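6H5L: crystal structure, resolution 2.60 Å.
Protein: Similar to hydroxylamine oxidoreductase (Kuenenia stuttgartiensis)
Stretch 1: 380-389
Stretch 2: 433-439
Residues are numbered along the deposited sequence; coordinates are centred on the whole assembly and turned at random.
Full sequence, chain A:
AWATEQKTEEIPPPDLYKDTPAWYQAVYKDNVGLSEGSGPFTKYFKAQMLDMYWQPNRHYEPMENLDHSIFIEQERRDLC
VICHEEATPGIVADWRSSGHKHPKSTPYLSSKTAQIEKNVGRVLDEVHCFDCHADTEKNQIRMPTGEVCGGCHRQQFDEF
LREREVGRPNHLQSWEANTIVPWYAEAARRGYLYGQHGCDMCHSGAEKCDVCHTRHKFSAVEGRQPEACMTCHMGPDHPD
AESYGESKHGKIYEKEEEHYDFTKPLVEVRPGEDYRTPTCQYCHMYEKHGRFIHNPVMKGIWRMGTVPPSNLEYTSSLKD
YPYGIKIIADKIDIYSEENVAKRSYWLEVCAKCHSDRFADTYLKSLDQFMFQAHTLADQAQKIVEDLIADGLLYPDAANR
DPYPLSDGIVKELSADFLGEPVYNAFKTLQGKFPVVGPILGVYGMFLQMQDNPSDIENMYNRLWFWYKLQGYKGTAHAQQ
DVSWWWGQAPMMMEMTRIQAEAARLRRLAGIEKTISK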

# COMPACT_ATOMS: atom_id res chain seq x y z
N ALA A 380 -35.41 32.16 -49.42
CA ALA A 380 -36.71 31.87 -48.82
C ALA A 380 -37.41 33.16 -48.39
O ALA A 380 -38.64 33.26 -48.52
N GLN A 381 -36.66 34.14 -47.89
CA GLN A 381 -37.27 35.40 -47.49
C GLN A 381 -37.79 36.18 -48.69
O GLN A 381 -38.78 36.91 -48.58
N LYS A 382 -37.14 36.03 -49.85
CA LYS A 382 -37.64 36.67 -51.07
C LYS A 382 -39.02 36.14 -51.45
O LYS A 382 -39.89 36.90 -51.87
N ILE A 383 -39.22 34.83 -51.30
CA ILE A 383 -40.51 34.22 -51.64
C ILE A 383 -41.60 34.76 -50.73
O ILE A 383 -42.70 35.10 -51.18
N VAL A 384 -41.32 34.84 -49.43
CA VAL A 384 -42.32 35.31 -48.47
C VAL A 384 -42.65 36.78 -48.72
O VAL A 384 -43.82 37.18 -48.66
N GLU A 385 -41.64 37.60 -49.00
CA GLU A 385 -41.88 39.02 -49.18
C GLU A 385 -42.58 39.33 -50.49
O GLU A 385 -43.34 40.31 -50.57
N ASP A 386 -42.36 38.52 -51.53
CA ASP A 386 -43.08 38.73 -52.78
C ASP A 386 -44.57 38.47 -52.61
O ASP A 386 -45.40 39.18 -53.18
N LEU A 387 -44.93 37.46 -51.81
CA LEU A 387 -46.33 37.24 -51.48
C LEU A 387 -46.92 38.45 -50.77
O LEU A 387 -48.06 38.84 -51.03
N ILE A 388 -46.15 39.05 -49.86
CA ILE A 388 -46.62 40.24 -49.15
C ILE A 388 -46.81 41.40 -50.13
O ILE A 388 -47.84 42.08 -50.12
N ALA A 389 -45.81 41.63 -50.98
CA ALA A 389 -45.90 42.72 -51.95
C ALA A 389 -47.06 42.51 -52.91
O ALA A 389 -47.75 43.47 -53.28
N PHE A 433 -48.23 46.15 -39.97
CA PHE A 433 -47.42 45.75 -41.11
C PHE A 433 -46.59 44.54 -40.72
O PHE A 433 -46.30 44.35 -39.54
N PRO A 434 -46.20 43.71 -41.69
CA PRO A 434 -45.36 42.55 -41.36
C PRO A 434 -43.90 42.93 -41.16
O PRO A 434 -43.39 43.87 -41.76
N VAL A 435 -43.24 42.18 -40.29
CA VAL A 435 -41.81 42.30 -40.04
C VAL A 435 -41.21 40.91 -40.21
O VAL A 435 -41.52 40.00 -39.43
N VAL A 436 -40.36 40.75 -41.22
CA VAL A 436 -39.92 39.43 -41.67
C VAL A 436 -38.40 39.36 -41.65
O VAL A 436 -37.72 40.29 -42.08
N GLY A 437 -37.88 38.25 -41.14
CA GLY A 437 -36.43 37.98 -41.21
C GLY A 437 -35.59 38.29 -39.99
O GLY A 437 -36.11 38.73 -39.00
N PRO A 438 -34.25 38.20 -40.12
CA PRO A 438 -33.33 38.36 -39.03
C PRO A 438 -33.48 39.55 -38.07
O PRO A 438 -33.60 40.66 -38.42
N ILE A 439 -33.41 39.11 -36.84
CA ILE A 439 -33.53 39.72 -35.50
C ILE A 439 -34.97 40.12 -35.19
O ILE A 439 -35.57 39.38 -34.47

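Residues 380-389 form a helical segment whose Gln381, Val384 and Ile388 direct their CA-to-CB bonds toward the irregular segment 433-439. The contact is small, burying 266 Å² in total, and no hydrogen bond crosses it; its fit rests on shape. Val436 is the central bump. With chi1 in the t well, it loses more surface than any other residue here and lodges among the helix side chains. Val436 CG2 lies 3.9 Å from Ile388 CD1, and Val436 CG1 lies 3.9 Å from Gln381 CG and 4.4 Å from Val384 CG1, the latter valine also being t.

Ile388, in the mt rotamer, extends its CD1 methyl to meet two residues at once: besides touching Val436, Ile388 CD1 sits 3.9 Å from Pro434 CB, so the methyl bridges the two inward-pointing residues. Val435, between them in sequence, points away, consistent with the alternation of an extended backbone.

At the other end, Gln381 is extended through chi1 and chi2 (both t), carrying its amide over the Gly437-Pro438 step. Gln381 OE1 approaches Gly437 CA at 3.4 Å and Pro438 CD at 3.5 Å. The hollow exists because Gly437 has no side chain: an ideal CB would fall 2.4 Å from Gln381 OE1, a clash. The backbone angles of 98/-172 would also jam a CB against the preceding carbonyl oxygen, and by themselves call for glycine.

No polar pairing crosses between the stretches; Gln381 OE1 and NE2 and Glu385 OE2 also have hydrogen bonds elsewhere in the structure. Gln381 NE2 donates to Glu385 OE1 at 2.9 Å, although the position of that oxygen is less certain. Glu385 starts sideways, but its m, t chain brings its end nearer, with Glu385 OE1 4.4 Å from Val436 CB. Off the interface, Lys382 NZ forms a salt bridge with Asp386 OD2 at 2.8 Å, one helical turn along.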

# COMPACT_ATOMS: atom_id res chain seq x y z
CB ALA A 380 -36.54 30.94 -47.62
CB GLN A 381 -36.27 36.24 -46.70
CG GLN A 381 -36.88 37.47 -46.04
CD GLN A 381 -35.91 38.18 -45.12
OE1 GLN A 381 -35.15 37.55 -44.38
NE2 GLN A 381 -35.92 39.51 -45.15
CB LYS A 382 -36.65 36.46 -52.21
CG LYS A 382 -37.01 37.19 -53.50
CD LYS A 382 -36.93 38.70 -53.33
CE LYS A 382 -37.01 39.42 -54.66
NZ LYS A 382 -38.32 39.23 -55.33
CB ILE A 383 -40.41 32.69 -51.57
CG1 ILE A 383 -39.45 32.17 -52.65
CG2 ILE A 383 -41.78 32.06 -51.70
CD1 ILE A 383 -39.07 30.72 -52.48
CB VAL A 384 -41.84 35.08 -47.03
CG1 VAL A 384 -42.87 35.57 -46.03
CG2 VAL A 384 -41.53 33.60 -46.81
CB GLU A 385 -40.56 39.79 -49.08
CG GLU A 385 -39.95 39.79 -47.69
CD GLU A 385 -38.63 40.53 -47.62
OE1 GLU A 385 -38.15 40.80 -46.50
OE2 GLU A 385 -38.08 40.86 -48.69
CB ASP A 386 -42.50 37.83 -53.88
CG ASP A 386 -41.13 38.29 -54.34
OD1 ASP A 386 -40.64 39.31 -53.82
OD2 ASP A 386 -40.56 37.62 -55.23
CB LEU A 387 -46.47 35.99 -50.61
CG LEU A 387 -46.11 34.64 -51.21
CD1 LEU A 387 -45.94 33.60 -50.12
CD2 LEU A 387 -47.17 34.19 -52.21
CB ILE A 388 -45.64 40.60 -48.02
CG1 ILE A 388 -45.65 39.51 -46.94
CG2 ILE A 388 -45.98 41.96 -47.43
CD1 ILE A 388 -44.58 39.69 -45.88
CB ALA A 389 -44.58 42.84 -52.72
CB PHE A 433 -46.52 46.89 -41.60
CG PHE A 433 -45.76 47.58 -40.50
CD1 PHE A 433 -44.63 47.00 -39.94
CD2 PHE A 433 -46.17 48.82 -40.05
CE1 PHE A 433 -43.93 47.65 -38.94
CE2 PHE A 433 -45.47 49.47 -39.04
CZ PHE A 433 -44.36 48.88 -38.49
CB PRO A 434 -45.52 41.64 -42.59
CG PRO A 434 -46.66 42.20 -43.37
CD PRO A 434 -46.65 43.67 -43.08
CB VAL A 435 -41.51 42.86 -38.64
CG1 VAL A 435 -40.01 43.02 -38.46
CG2 VAL A 435 -42.21 44.20 -38.44
CB VAL A 436 -40.46 39.13 -43.09
CG1 VAL A 436 -39.92 37.80 -43.59
CG2 VAL A 436 -41.97 39.14 -43.10
CB PRO A 438 -31.95 38.42 -39.68
CG PRO A 438 -32.22 38.35 -41.13
CD PRO A 438 -33.54 37.64 -41.22
CB ILE A 439 -32.52 40.82 -35.18
CG1 ILE A 439 -31.16 40.58 -35.82
CG2 ILE A 439 -32.42 40.94 -33.67
CD1 ILE A 439 -30.58 39.24 -35.51